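Local coordinates for restriction endonuclease EcoP15I, modification subunit (Escherichia coli, PDB 4ZCF) that methylates one adenine, on one strand only, of the DNA site 5'-CAGCAG-3' as a homodimer and partners the Res subunit in restriction, at the interface of chains A and B. Numbering follows the deposited sequence. Chains: chain A/B, Restriction endonuclease EcoP15I, modification subunit.

The interface of chains A and B. Residues chain A 22-23, 26-27; chain B 186, 212-216.
The guanidinium of B:Arg186 carries A:Pro26 on one face and the carbonyl oxygen of A:Ala23 in plane at its NH1/NH2 edge; CD2 of the B:Phe215 ring lies in plane on the opposite, NE side. CG of the proline sits 3.4 Å above the guanidinium plane, displaced toward the rim, and is 3.6 Å from CZ of B:Arg186. NH1 of B:Arg186 donates a hydrogen bond to O of A:Ala23 at 3.3 Å; the oxygen is almost coplanar with the guanidinium, but NH1 stands above the carbonyl plane instead of along a lone pair. NH2 adds a weak bond to the same oxygen, so both terminal nitrogens address the last turn of helix 14-24. CG anti to the backbone N (chi1 -175°) and an extended chain carry the guanidinium from helix 171-188 to this point, tip to tip with the proline. An alanine in place of B:Arg186 would remove both donors and the flat surface under A:Pro26, and would probably loosen the hold on this N-terminal segment of chain A. Alongside, the 3-10 helix 26-28 settles on the C-terminal end of helix 204-215: the proline ring faces the carbonyls of B:Ile214 and B:Phe215, with its CB 3.3 Å from O of B:Phe215. This patch belongs to the homodimer interface, which is not an exact two-fold. A:Gln27 and B:Glu213 cross obliquely, their amide and carboxylate planes 70° apart; CB and CG of the glutamine lie against backbone and carboxylate oxygens of B:Glu213, without a hydrogen bond between the side chains. A bend at chi2 turns the amide of A:Gln27, while chi1 of 74°, the crowded position, sets its CG 3.3 Å from the carboxylate oxygen OE2 of B:Glu213.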
ATOM      1  N   LYS A  22     -37.526 -10.256  -4.537  1.00 57.41           N
ATOM      2  CA  LYS A  22     -36.499 -10.522  -3.526  1.00 56.53           C
ATOM      3  C   LYS A  22     -35.959 -11.929  -3.679  1.00 60.32           C
ATOM      4  O   LYS A  22     -34.756 -12.137  -3.490  1.00 60.35           O
ATOM      5  CB  LYS A  22     -37.039 -10.314  -2.092  1.00 57.92           C
ATOM      6  CG  LYS A  22     -37.133  -8.847  -1.685  1.00 57.54           C
ATOM      7  CD  LYS A  22     -37.156  -8.636  -0.176  1.00 57.55           C
ATOM      8  CE  LYS A  22     -37.592  -7.222   0.152  1.00 61.59           C
ATOM      9  NZ  LYS A  22     -37.319  -6.848   1.566  1.00 66.05           N
ATOM     10  N   ALA A  23     -36.840 -12.895  -4.031  1.00 56.61           N
ATOM     11  CA  ALA A  23     -36.454 -14.299  -4.202  1.00 56.01           C
ATOM     12  C   ALA A  23     -35.593 -14.522  -5.434  1.00 59.42           C
ATOM     13  O   ALA A  23     -34.678 -15.358  -5.392  1.00 60.10           O
ATOM     14  CB  ALA A  23     -37.677 -15.184  -4.256  1.00 56.52           C
ATOM     15  N   PRO A  26     -32.155 -10.740  -5.460  1.00 51.58           N
ATOM     16  CA  PRO A  26     -31.812 -10.252  -4.111  1.00 51.31           C
ATOM     17  C   PRO A  26     -30.869  -9.052  -4.033  1.00 52.57           C
ATOM     18  O   PRO A  26     -31.017  -8.226  -3.147  1.00 51.25           O
ATOM     19  CB  PRO A  26     -31.252 -11.501  -3.430  1.00 53.30           C
ATOM     20  CG  PRO A  26     -30.653 -12.276  -4.538  1.00 57.80           C
ATOM     21  CD  PRO A  26     -31.624 -12.107  -5.667  1.00 53.47           C
ATOM     22  N   GLN A  27     -29.939  -8.945  -4.979  1.00 49.70           N
ATOM     23  CA  GLN A  27     -28.935  -7.879  -5.118  1.00 49.48           C
ATOM     24  C   GLN A  27     -29.546  -6.522  -5.499  1.00 55.86           C
ATOM     25  O   GLN A  27     -28.829  -5.528  -5.567  1.00 56.51           O
ATOM     26  CB  GLN A  27     -27.911  -8.291  -6.182  1.00 50.09           C
ATOM     27  CG  GLN A  27     -28.410  -8.209  -7.639  1.00 49.03           C
ATOM     28  CD  GLN A  27     -29.251  -9.386  -8.095  1.00 57.41           C
ATOM     29  OE1 GLN A  27     -29.782 -10.171  -7.307  1.00 48.35           O
ATOM     30  NE2 GLN A  27     -29.389  -9.544  -9.396  1.00 47.18           N
TER
ATOM     31  N   ARG B 186     -27.182 -21.359  -4.109  1.00 39.13           N
ATOM     32  CA  ARG B 186     -28.255 -20.540  -3.516  1.00 38.81           C
ATOM     33  C   ARG B 186     -29.669 -21.092  -3.844  1.00 44.66           C
ATOM     34  O   ARG B 186     -30.539 -21.066  -2.988  1.00 45.31           O
ATOM     35  CB  ARG B 186     -28.129 -19.062  -3.955  1.00 35.61           C
ATOM     36  CG  ARG B 186     -29.148 -18.168  -3.272  1.00 43.14           C
ATOM     37  CD  ARG B 186     -29.071 -16.718  -3.683  1.00 52.30           C
ATOM     38  NE  ARG B 186     -30.162 -15.921  -3.112  1.00 49.88           N
ATOM     39  CZ  ARG B 186     -31.345 -15.736  -3.700  1.00 68.90           C
ATOM     40  NH1 ARG B 186     -31.606 -16.299  -4.876  1.00 45.80           N
ATOM     41  NH2 ARG B 186     -32.276 -14.992  -3.113  1.00 62.10           N
ATOM     42  N   ASP B 212     -22.833 -10.496  -1.812  1.00 38.95           N
ATOM     43  CA  ASP B 212     -23.844  -9.423  -1.817  1.00 38.88           C
ATOM     44  C   ASP B 212     -24.578  -9.405  -3.169  1.00 41.85           C
ATOM     45  O   ASP B 212     -25.804  -9.331  -3.189  1.00 40.65           O
ATOM     46  CB  ASP B 212     -23.235  -8.033  -1.547  1.00 39.84           C
ATOM     47  CG  ASP B 212     -22.663  -7.841  -0.159  1.00 46.75           C
ATOM     48  OD1 ASP B 212     -23.116  -8.549   0.777  1.00 45.73           O
ATOM     49  OD2 ASP B 212     -21.760  -6.985  -0.003  1.00 53.88           O
ATOM     50  N   GLU B 213     -23.824  -9.521  -4.287  1.00 38.12           N
ATOM     51  CA  GLU B 213     -24.377  -9.579  -5.637  1.00 38.29           C
ATOM     52  C   GLU B 213     -25.259 -10.850  -5.881  1.00 44.18           C
ATOM     53  O   GLU B 213     -26.160 -10.817  -6.723  1.00 43.38           O
ATOM     54  CB  GLU B 213     -23.247  -9.445  -6.685  1.00 39.50           C
ATOM     55  CG  GLU B 213     -23.718  -9.231  -8.124  1.00 51.81           C
ATOM     56  CD  GLU B 213     -24.636  -8.048  -8.390  1.00 82.64           C
ATOM     57  OE1 GLU B 213     -24.477  -7.000  -7.719  1.00 72.64           O
ATOM     58  OE2 GLU B 213     -25.513  -8.168  -9.278  1.00 84.34           O
ATOM     59  N   ILE B 214     -24.998 -11.952  -5.127  1.00 41.35           N
ATOM     60  CA  ILE B 214     -25.708 -13.226  -5.239  1.00 40.51           C
ATOM     61  C   ILE B 214     -26.857 -13.368  -4.245  1.00 45.03           C
ATOM     62  O   ILE B 214     -27.922 -13.855  -4.633  1.00 46.55           O
ATOM     63  CB  ILE B 214     -24.723 -14.447  -5.256  1.00 42.91           C
ATOM     64  CG1 ILE B 214     -24.000 -14.545  -6.610  1.00 43.71           C
ATOM     65  CG2 ILE B 214     -25.415 -15.787  -4.932  1.00 41.61           C
ATOM     66  CD1 ILE B 214     -22.636 -15.202  -6.528  1.00 56.44           C
ATOM     67  N   PHE B 215     -26.646 -12.975  -2.981  1.00 39.62           N
ATOM     68  CA  PHE B 215     -27.640 -13.128  -1.911  1.00 38.77           C
ATOM     69  C   PHE B 215     -28.302 -11.840  -1.433  1.00 41.01           C
ATOM     70  O   PHE B 215     -29.355 -11.904  -0.770  1.00 40.25           O
ATOM     71  CB  PHE B 215     -27.000 -13.817  -0.675  1.00 40.10           C
ATOM     72  CG  PHE B 215     -26.411 -15.189  -0.882  1.00 40.99           C
ATOM     73  CD1 PHE B 215     -25.095 -15.342  -1.309  1.00 43.92           C
ATOM     74  CD2 PHE B 215     -27.151 -16.331  -0.589  1.00 42.97           C
ATOM     75  CE1 PHE B 215     -24.542 -16.615  -1.492  1.00 45.02           C
ATOM     76  CE2 PHE B 215     -26.609 -17.605  -0.785  1.00 46.13           C
ATOM     77  CZ  PHE B 215     -25.305 -17.740  -1.238  1.00 44.81           C
ATOM     78  N   GLY B 216     -27.626 -10.713  -1.644  1.00 36.25           N
ATOM     79  CA  GLY B 216     -28.053  -9.423  -1.122  1.00 36.16           C
ATOM     80  C   GLY B 216     -27.438  -9.186   0.252  1.00 39.25           C
ATOM     81  O   GLY B 216     -27.461 -10.085   1.106  1.00 36.79           O
TER